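Local structure of transcriptional activator TenA-1 (2QZC) at residues 23-28 with 201-206; 38-43 with 207-212. The protein is a putative TenA-like thiaminase with a heme oxygenase-like fold, and so probably acts on thiamin or related pyrimidine compounds. One frame throughout, in Å; residues are numbered along the deposited sequence.

Contacts 1 and 2 follow one another along the C-terminal helix 186-208: residues 201-206 meet the turn and helix start at 23-28, and residues 207-212, where the helix ends, meet the first turn of helix 38-63. Their centres lie about 11 Å apart on the same side of the chain's centre, at about 12 Å and 17 Å from it. They also touch, since Ser-206 OG packs on Tyr-43 CD1 at 3.6 Å and Ala-205 O probably accepts a hydrogen bond from Asp-210 N at 3.0 Å. A buried aromatic cluster in contact 1 thus passes into a surface-facing helix end in contact 2, within an all-helical fold.

Contact 1: 23-28 with 201-206; sequences VKHEFI and GFWDAS
His-25 sets its CG anti to its backbone N (chi1 -164°) and Phe-27 does likewise (chi1 -174°), whereas Trp-203 has CG beside its N, anti to the carbonyl carbon; the three form an aromatic cluster. Trp-203 CB sits over the centre of the His-25 ring, a CH-pi contact 3.4 Å from the centroid, while the indole five-membered ring lies oblique to the imidazole. On the six-membered side, Phe-27 CD1 reaches Trp-203 CE3 at 3.3 Å; the Phe-27 ring and the indole six-membered ring lie 23° from parallel but are slid apart, so that they barely overlap. Ile-28 CD1 closes on Trp-203 CZ2 at 3.6 Å, and the indole NE1 donates to Tyr-22 O. Both imidazole nitrogens are engaged nearly in the ring plane. His-25 ND1 accepts from Phe-27 N at 3.0 Å, making His-25 the N-cap of helix 26-32, and His-25 NE2 donates to Asp-204 OD1 at 2.8 Å, arriving from above the carboxylate plane. These two bonds fix the ring's rotation and, because ND1 accepts while NE2 donates, fit a neutral NE2-H tautomer; the nearby carboxylate would probably polarise that N-H, in a pairing that joins the start of helix 26-32 to the C-terminal helix.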
ATOM      1  N   VAL A  23       6.388 -27.189  -4.179  1.00 16.71           N
ATOM      2  CA  VAL A  23       7.763 -26.756  -3.926  1.00 17.81           C
ATOM      3  C   VAL A  23       8.842 -27.682  -4.489  1.00 17.67           C
ATOM      4  O   VAL A  23      10.001 -27.265  -4.556  1.00 19.62           O
ATOM      5  CB  VAL A  23       8.029 -26.417  -2.447  1.00 17.49           C
ATOM      6  CG1 VAL A  23       7.092 -25.300  -1.952  1.00 16.85           C
ATOM      7  CG2 VAL A  23       7.959 -27.673  -1.561  1.00 18.49           C
ATOM      8  N   LYS A  24       8.456 -28.887  -4.887  1.00 16.56           N
ATOM      9  CA  LYS A  24       9.364 -29.834  -5.560  1.00 17.92           C
ATOM     10  C   LYS A  24       8.844 -30.156  -6.959  1.00 17.26           C
ATOM     11  O   LYS A  24       9.137 -31.220  -7.523  1.00 18.73           O
ATOM     12  CB  LYS A  24       9.555 -31.126  -4.733  1.00 20.21           C
ATOM     13  CG  LYS A  24      10.064 -30.902  -3.346  1.00 25.65           C
ATOM     14  CD  LYS A  24      10.235 -32.245  -2.587  1.00 29.83           C
ATOM     15  CE  LYS A  24      11.007 -32.047  -1.264  1.00 39.41           C
ATOM     16  NZ  LYS A  24      11.216 -33.340  -0.592  1.00 50.49           N
ATOM     17  N   HIS A  25       8.116 -29.208  -7.573  1.00 17.03           N
ATOM     18  CA  HIS A  25       7.575 -29.396  -8.921  1.00 16.55           C
ATOM     19  C   HIS A  25       8.697 -29.639  -9.950  1.00 16.43           C
ATOM     20  O   HIS A  25       9.797 -29.116  -9.795  1.00 16.29           O
ATOM     21  CB  HIS A  25       6.811 -28.113  -9.339  1.00 17.19           C
ATOM     22  CG  HIS A  25       5.902 -28.297 -10.506  1.00 16.21           C
ATOM     23  ND1 HIS A  25       6.329 -28.299 -11.822  1.00 16.54           N
ATOM     24  CD2 HIS A  25       4.557 -28.439 -10.537  1.00 17.03           C
ATOM     25  CE1 HIS A  25       5.276 -28.485 -12.604  1.00 17.88           C
ATOM     26  NE2 HIS A  25       4.188 -28.579 -11.844  1.00 19.03           N
ATOM     27  N   GLU A  26       8.377 -30.417 -10.984  1.00 16.47           N
ATOM     28  CA  GLU A  26       9.273 -30.664 -12.128  0.50 15.73           C
ATOM     29  C   GLU A  26       9.968 -29.379 -12.595  1.00 17.93           C
ATOM     30  O   GLU A  26      11.170 -29.364 -12.860  1.00 16.96           O
ATOM     31  CB  GLU A  26       8.481 -31.266 -13.280  0.50 16.59           C
ATOM     32  CG  GLU A  26       9.268 -31.507 -14.572  0.50 16.58           C
ATOM     33  CD  GLU A  26       8.445 -32.145 -15.676  0.50 18.44           C
ATOM     34  OE1 GLU A  26       7.255 -32.471 -15.471  0.50 20.00           O
ATOM     35  OE2 GLU A  26       9.021 -32.300 -16.777  0.50 29.25           O
ATOM     36  N   PHE A  27       9.212 -28.294 -12.726  1.00 16.28           N
ATOM     37  CA  PHE A  27       9.752 -27.005 -13.172  1.00 13.86           C
ATOM     38  C   PHE A  27      10.930 -26.597 -12.281  1.00 16.70           C
ATOM     39  O   PHE A  27      11.965 -26.151 -12.776  1.00 17.32           O
ATOM     40  CB  PHE A  27       8.648 -25.932 -13.122  1.00 16.03           C
ATOM     41  CG  PHE A  27       9.036 -24.594 -13.702  1.00 14.56           C
ATOM     42  CD1 PHE A  27       9.793 -23.663 -12.966  1.00 16.99           C
ATOM     43  CD2 PHE A  27       8.574 -24.202 -14.946  1.00 15.50           C
ATOM     44  CE1 PHE A  27      10.093 -22.390 -13.483  1.00 16.80           C
ATOM     45  CE2 PHE A  27       8.875 -22.944 -15.470  1.00 18.16           C
ATOM     46  CZ  PHE A  27       9.650 -22.038 -14.731  1.00 17.33           C
ATOM     47  N   ILE A  28      10.745 -26.699 -10.970  1.00 16.29           N
ATOM     48  CA  ILE A  28      11.772 -26.356  -9.985  1.00 16.93           C
ATOM     49  C   ILE A  28      12.964 -27.319 -10.026  1.00 17.33           C
ATOM     50  O   ILE A  28      14.120 -26.873  -9.937  1.00 16.64           O
ATOM     51  CB  ILE A  28      11.163 -26.322  -8.569  1.00 16.94           C
ATOM     52  CG1 ILE A  28      10.210 -25.113  -8.503  1.00 17.65           C
ATOM     53  CG2 ILE A  28      12.243 -26.307  -7.452  1.00 20.63           C
ATOM     54  CD1 ILE A  28       9.218 -25.240  -7.329  1.00 20.45           C
ATOM     55  N   GLY A 201      -0.488 -25.561 -10.844  1.00 14.59           N
ATOM     56  CA  GLY A 201      -0.976 -25.287 -12.179  1.00 13.80           C
ATOM     57  C   GLY A 201      -0.166 -24.251 -12.917  1.00 13.96           C
ATOM     58  O   GLY A 201       0.001 -24.320 -14.135  1.00 16.39           O
ATOM     59  N   PHE A 202       0.344 -23.263 -12.190  1.00 13.46           N
ATOM     60  CA  PHE A 202       1.155 -22.177 -12.800  1.00 14.42           C
ATOM     61  C   PHE A 202       2.453 -22.737 -13.402  1.00 14.65           C
ATOM     62  O   PHE A 202       2.815 -22.406 -14.538  1.00 16.50           O
ATOM     63  CB  PHE A 202       1.463 -21.099 -11.730  1.00 14.99           C
ATOM     64  CG  PHE A 202       1.825 -19.752 -12.285  1.00 15.43           C
ATOM     65  CD1 PHE A 202       3.104 -19.462 -12.719  1.00 15.33           C
ATOM     66  CD2 PHE A 202       0.861 -18.752 -12.359  1.00 17.18           C
ATOM     67  CE1 PHE A 202       3.401 -18.171 -13.304  1.00 16.81           C
ATOM     68  CE2 PHE A 202       1.170 -17.492 -12.858  1.00 20.35           C
ATOM     69  CZ  PHE A 202       2.427 -17.223 -13.347  1.00 17.16           C
ATOM     70  N   TRP A 203       3.100 -23.624 -12.657  1.00 14.51           N
ATOM     71  CA  TRP A 203       4.318 -24.268 -13.179  1.00 14.91           C
ATOM     72  C   TRP A 203       3.959 -25.197 -14.332  1.00 16.82           C
ATOM     73  O   TRP A 203       4.702 -25.264 -15.314  1.00 16.99           O
ATOM     74  CB  TRP A 203       5.007 -25.099 -12.114  1.00 16.90           C
ATOM     75  CG  TRP A 203       5.520 -24.540 -10.856  1.00 22.53           C
ATOM     76  CD1 TRP A 203       5.296 -25.062  -9.608  1.00 21.95           C
ATOM     77  CD2 TRP A 203       6.417 -23.444 -10.670  1.00 14.58           C
ATOM     78  NE1 TRP A 203       6.007 -24.373  -8.678  1.00 20.52           N
ATOM     79  CE2 TRP A 203       6.668 -23.350  -9.282  1.00 20.00           C
ATOM     80  CE3 TRP A 203       7.013 -22.503 -11.547  1.00 22.42           C
ATOM     81  CZ2 TRP A 203       7.499 -22.345  -8.709  1.00 21.04           C
ATOM     82  CZ3 TRP A 203       7.822 -21.540 -11.007  1.00 20.76           C
ATOM     83  CH2 TRP A 203       8.070 -21.479  -9.565  1.00 20.53           C
ATOM     84  N   ASP A 204       2.876 -25.972 -14.207  1.00 15.44           N
ATOM     85  CA  ASP A 204       2.344 -26.880 -15.271  0.50 15.50           C
ATOM     86  C   ASP A 204       2.158 -26.089 -16.590  1.00 16.34           C
ATOM     87  O   ASP A 204       2.551 -26.502 -17.692  1.00 16.43           O
ATOM     88  CB  ASP A 204       0.917 -27.473 -14.948  0.50 15.32           C
ATOM     89  CG  ASP A 204       0.831 -28.495 -13.751  0.50 16.68           C
ATOM     90  OD1 ASP A 204       1.861 -29.052 -13.365  0.50 15.71           O
ATOM     91  OD2 ASP A 204      -0.327 -28.715 -13.195  0.50 17.74           O
ATOM     92  N   ALA A 205       1.485 -24.953 -16.471  1.00 14.49           N
ATOM     93  CA  ALA A 205       1.129 -24.124 -17.619  1.00 14.24           C
ATOM     94  C   ALA A 205       2.355 -23.539 -18.310  1.00 15.60           C
ATOM     95  O   ALA A 205       2.347 -23.351 -19.545  1.00 16.49           O
ATOM     96  CB  ALA A 205       0.160 -23.015 -17.190  1.00 15.44           C
ATOM     97  N   SER A 206       3.412 -23.279 -17.533  1.00 16.22           N
ATOM     98  CA  SER A 206       4.670 -22.787 -18.089  1.00 17.26           C
ATOM     99  C   SER A 206       5.392 -23.930 -18.817  1.00 16.72           C
ATOM    100  O   SER A 206       5.892 -23.719 -19.925  1.00 16.47           O
ATOM    101  CB  SER A 206       5.530 -22.114 -17.025  1.00 17.08           C
ATOM    102  OG  SER A 206       5.012 -20.829 -16.686  1.00 19.46           O
TER

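Contact 2: 38-43 with 207-212; sequences LDIFRY and LRKDPT
Tyr-43 OH is held by two hydrogen bonds: it donates to Asp-210 O at 2.6 Å and is also bonded to Asn-109 ND2. The bond to Asp-210 O meets the carbonyl at a C=O...donor angle of 123°, with the hydroxyl above the carbonyl plane. The phenol gets there with CG anti to its backbone N (chi1 174°), which sends the ring across the end of helix 186-208. Over one face of the Tyr-43 ring lies Lys-209 CA, a CH-pi contact 3.8 Å from the centroid, and Thr-212 CG2 meets Tyr-43 OH tip to tip at 3.5 Å. Lys-209 has left the helix with positive phi in a Schellman motif. The Lys-209 side chain runs obliquely past the ring, its CB being 3.9 Å from Tyr-43 CD2, then bends at chi3 (-55°) and brings Lys-209 NZ to Asp-39 OD2 at 2.9 Å, a salt bridge on the anti lone pair. Beside it, Ile-40 CG2 rests loosely against Leu-207 CD2 at 4.3 Å. Arg-208, at the end of helix 186-208, grips Asp-210 of the chain beyond it side-on, NE and NH2 each taking one carboxylate oxygen through its syn lone pair. An alanine in place of Tyr-43 would remove both hydroxyl bonds and the aromatic face beneath Lys-209, and would probably loosen the chain after the helix. Hydroxyl to carbonyl and ammonium to carboxylate, two bonds of unlike chemistry tie the Schellman turn and the chain beyond it to helix 38-63; the exposed ion pair is likely to be weakened by solvent screening.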
ATOM      1  N   LEU A  38      15.555 -22.309 -21.526  1.00 19.85           N
ATOM      2  CA  LEU A  38      15.360 -20.878 -21.320  1.00 19.52           C
ATOM      3  C   LEU A  38      14.086 -20.320 -21.959  1.00 19.50           C
ATOM      4  O   LEU A  38      13.525 -19.355 -21.396  1.00 19.71           O
ATOM      5  CB  LEU A  38      16.614 -20.054 -21.676  1.00 20.89           C
ATOM      6  CG  LEU A  38      17.822 -20.190 -20.734  1.00 25.27           C
ATOM      7  CD1 LEU A  38      18.940 -19.294 -21.324  1.00 26.08           C
ATOM      8  CD2 LEU A  38      17.560 -19.784 -19.288  1.00 26.96           C
ATOM      9  N   ASP A  39      13.597 -20.885 -23.064  1.00 19.78           N
ATOM     10  CA  ASP A  39      12.325 -20.409 -23.673  0.50 20.21           C
ATOM     11  C   ASP A  39      11.135 -20.631 -22.718  1.00 19.93           C
ATOM     12  O   ASP A  39      10.188 -19.816 -22.705  1.00 20.17           O
ATOM     13  CB  ASP A  39      12.007 -21.015 -25.064  0.50 20.33           C
ATOM     14  CG  ASP A  39      11.599 -22.505 -25.020  0.50 21.44           C
ATOM     15  OD1 ASP A  39      12.416 -23.338 -24.577  0.50 24.27           O
ATOM     16  OD2 ASP A  39      10.475 -22.863 -25.460  0.50 23.32           O
ATOM     17  N   ILE A  40      11.179 -21.726 -21.950  1.00 17.50           N
ATOM     18  CA  ILE A  40      10.122 -22.009 -20.972  0.50 16.02           C
ATOM     19  C   ILE A  40      10.262 -21.039 -19.822  1.00 18.04           C
ATOM     20  O   ILE A  40       9.244 -20.500 -19.324  1.00 17.31           O
ATOM     21  CB  ILE A  40      10.111 -23.474 -20.534  0.50 16.91           C
ATOM     22  CG1 ILE A  40       9.613 -24.319 -21.716  0.50 18.18           C
ATOM     23  CG2 ILE A  40       9.223 -23.691 -19.290  0.50 15.98           C
ATOM     24  CD1 ILE A  40       9.624 -25.812 -21.476  0.50 19.78           C
ATOM     25  N   PHE A  41      11.489 -20.795 -19.358  1.00 16.70           N
ATOM     26  CA  PHE A  41      11.667 -19.831 -18.273  1.00 16.58           C
ATOM     27  C   PHE A  41      11.227 -18.433 -18.689  1.00 17.11           C
ATOM     28  O   PHE A  41      10.624 -17.690 -17.887  1.00 17.14           O
ATOM     29  CB  PHE A  41      13.125 -19.784 -17.816  1.00 18.22           C
ATOM     30  CG  PHE A  41      13.337 -18.934 -16.590  1.00 18.26           C
ATOM     31  CD1 PHE A  41      12.804 -19.334 -15.370  1.00 19.01           C
ATOM     32  CD2 PHE A  41      14.138 -17.809 -16.637  1.00 20.07           C
ATOM     33  CE1 PHE A  41      13.011 -18.580 -14.235  1.00 18.73           C
ATOM     34  CE2 PHE A  41      14.349 -17.066 -15.486  1.00 22.34           C
ATOM     35  CZ  PHE A  41      13.802 -17.480 -14.294  1.00 19.44           C
ATOM     36  N   ARG A  42      11.459 -18.054 -19.949  1.00 17.21           N
ATOM     37  CA  ARG A  42      11.040 -16.758 -20.458  1.00 18.18           C
ATOM     38  C   ARG A  42       9.513 -16.647 -20.426  1.00 17.67           C
ATOM     39  O   ARG A  42       8.976 -15.638 -19.963  1.00 16.84           O
ATOM     40  CB  ARG A  42      11.562 -16.536 -21.873  1.00 18.77           C
ATOM     41  CG  ARG A  42      11.251 -15.201 -22.400  1.00 18.99           C
ATOM     42  CD  ARG A  42      11.832 -14.944 -23.803  1.00 23.16           C
ATOM     43  NE  ARG A  42      11.456 -13.603 -24.253  1.00 24.72           N
ATOM     44  CZ  ARG A  42      10.355 -13.297 -24.943  1.00 21.67           C
ATOM     45  NH1 ARG A  42       9.480 -14.216 -25.319  1.00 24.67           N
ATOM     46  NH2 ARG A  42      10.136 -12.027 -25.269  1.00 27.24           N
ATOM     47  N   TYR A  43       8.832 -17.692 -20.883  1.00 16.27           N
ATOM     48  CA  TYR A  43       7.360 -17.748 -20.878  1.00 16.28           C
ATOM     49  C   TYR A  43       6.883 -17.526 -19.427  1.00 16.14           C
ATOM     50  O   TYR A  43       5.950 -16.708 -19.155  1.00 15.05           O
ATOM     51  CB  TYR A  43       6.880 -19.109 -21.358  1.00 17.26           C
ATOM     52  CG  TYR A  43       5.393 -19.320 -21.255  1.00 15.84           C
ATOM     53  CD1 TYR A  43       4.798 -19.670 -20.048  1.00 14.94           C
ATOM     54  CD2 TYR A  43       4.559 -19.137 -22.361  1.00 15.31           C
ATOM     55  CE1 TYR A  43       3.440 -19.860 -19.957  1.00 15.64           C
ATOM     56  CE2 TYR A  43       3.173 -19.336 -22.280  1.00 15.68           C
ATOM     57  CZ  TYR A  43       2.621 -19.688 -21.049  1.00 15.69           C
ATOM     58  OH  TYR A  43       1.266 -19.887 -20.934  1.00 16.15           O
ATOM     59  N   LEU A 207       5.469 -25.130 -18.228  1.00 15.61           N
ATOM     60  CA  LEU A 207       6.101 -26.268 -18.944  1.00 17.94           C
ATOM     61  C   LEU A 207       5.434 -26.543 -20.300  1.00 21.31           C
ATOM     62  O   LEU A 207       6.103 -26.888 -21.270  1.00 21.44           O
ATOM     63  CB  LEU A 207       6.113 -27.525 -18.059  1.00 16.94           C
ATOM     64  CG  LEU A 207       7.010 -27.510 -16.837  1.00 16.31           C
ATOM     65  CD1 LEU A 207       6.822 -28.797 -15.992  1.00 19.29           C
ATOM     66  CD2 LEU A 207       8.485 -27.338 -17.223  1.00 18.33           C
ATOM     67  N   ARG A 208       4.117 -26.357 -20.381  1.00 18.43           N
ATOM     68  CA  ARG A 208       3.351 -26.581 -21.600  1.00 18.58           C
ATOM     69  C   ARG A 208       3.321 -25.368 -22.521  1.00 21.23           C
ATOM     70  O   ARG A 208       2.878 -25.491 -23.677  1.00 21.10           O
ATOM     71  CB  ARG A 208       1.896 -26.910 -21.251  1.00 19.76           C
ATOM     72  CG  ARG A 208       1.666 -28.218 -20.509  1.00 20.16           C
ATOM     73  CD  ARG A 208       0.194 -28.553 -20.469  1.00 20.22           C
ATOM     74  NE  ARG A 208      -0.580 -27.558 -19.720  1.00 18.84           N
ATOM     75  CZ  ARG A 208      -1.049 -27.683 -18.484  1.00 19.31           C
ATOM     76  NH1 ARG A 208      -0.899 -28.773 -17.774  1.00 19.81           N
ATOM     77  NH2 ARG A 208      -1.715 -26.673 -17.928  1.00 19.56           N
ATOM     78  N   LYS A 209       3.728 -24.187 -22.034  1.00 18.05           N
ATOM     79  CA  LYS A 209       3.541 -22.924 -22.731  1.00 16.41           C
ATOM     80  C   LYS A 209       2.083 -22.794 -23.186  1.00 17.37           C
ATOM     81  O   LYS A 209       1.789 -22.617 -24.371  1.00 20.03           O
ATOM     82  CB  LYS A 209       4.552 -22.707 -23.866  1.00 16.82           C
ATOM     83  CG  LYS A 209       5.978 -22.618 -23.345  1.00 18.89           C
ATOM     84  CD  LYS A 209       6.986 -22.031 -24.354  1.00 25.70           C
ATOM     85  CE  LYS A 209       7.005 -22.757 -25.648  1.00 32.69           C
ATOM     86  NZ  LYS A 209       7.902 -21.978 -26.595  1.00 34.39           N
ATOM     87  N   ASP A 210       1.162 -22.842 -22.216  1.00 16.50           N
ATOM     88  CA  ASP A 210      -0.276 -22.749 -22.498  1.00 17.07           C
ATOM     89  C   ASP A 210      -0.669 -21.469 -23.232  1.00 17.51           C
ATOM     90  O   ASP A 210      -0.011 -20.450 -23.100  1.00 18.21           O
ATOM     91  CB  ASP A 210      -1.114 -22.799 -21.226  1.00 16.62           C
ATOM     92  CG  ASP A 210      -1.239 -24.165 -20.605  1.00 18.55           C
ATOM     93  OD1 ASP A 210      -0.916 -25.205 -21.266  1.00 19.76           O
ATOM     94  OD2 ASP A 210      -1.754 -24.196 -19.455  1.00 18.14           O
ATOM     95  N   PRO A 211      -1.785 -21.501 -23.998  1.00 18.65           N
ATOM     96  CA  PRO A 211      -2.250 -20.296 -24.692  1.00 20.03           C
ATOM     97  C   PRO A 211      -2.428 -19.077 -23.786  1.00 19.48           C
ATOM     98  O   PRO A 211      -3.068 -19.174 -22.742  1.00 20.10           O
ATOM     99  CB  PRO A 211      -3.613 -20.704 -25.241  1.00 20.28           C
ATOM    100  CG  PRO A 211      -3.485 -22.189 -25.454  1.00 24.15           C
ATOM    101  CD  PRO A 211      -2.624 -22.678 -24.322  1.00 21.06           C
ATOM    102  N   THR A 212      -1.897 -17.952 -24.225  1.00 18.25           N
ATOM    103  CA  THR A 212      -1.934 -16.698 -23.469  1.00 16.97           C
ATOM    104  C   THR A 212      -2.995 -15.759 -24.037  1.00 18.51           C
ATOM    105  O   THR A 212      -2.702 -14.660 -24.476  1.00 20.68           O
ATOM    106  CB  THR A 212      -0.539 -16.084 -23.440  1.00 18.60           C
ATOM    107  OG1 THR A 212      -0.057 -15.934 -24.795  1.00 19.18           O
ATOM    108  CG2 THR A 212       0.477 -16.950 -22.652  1.00 18.52           C
TER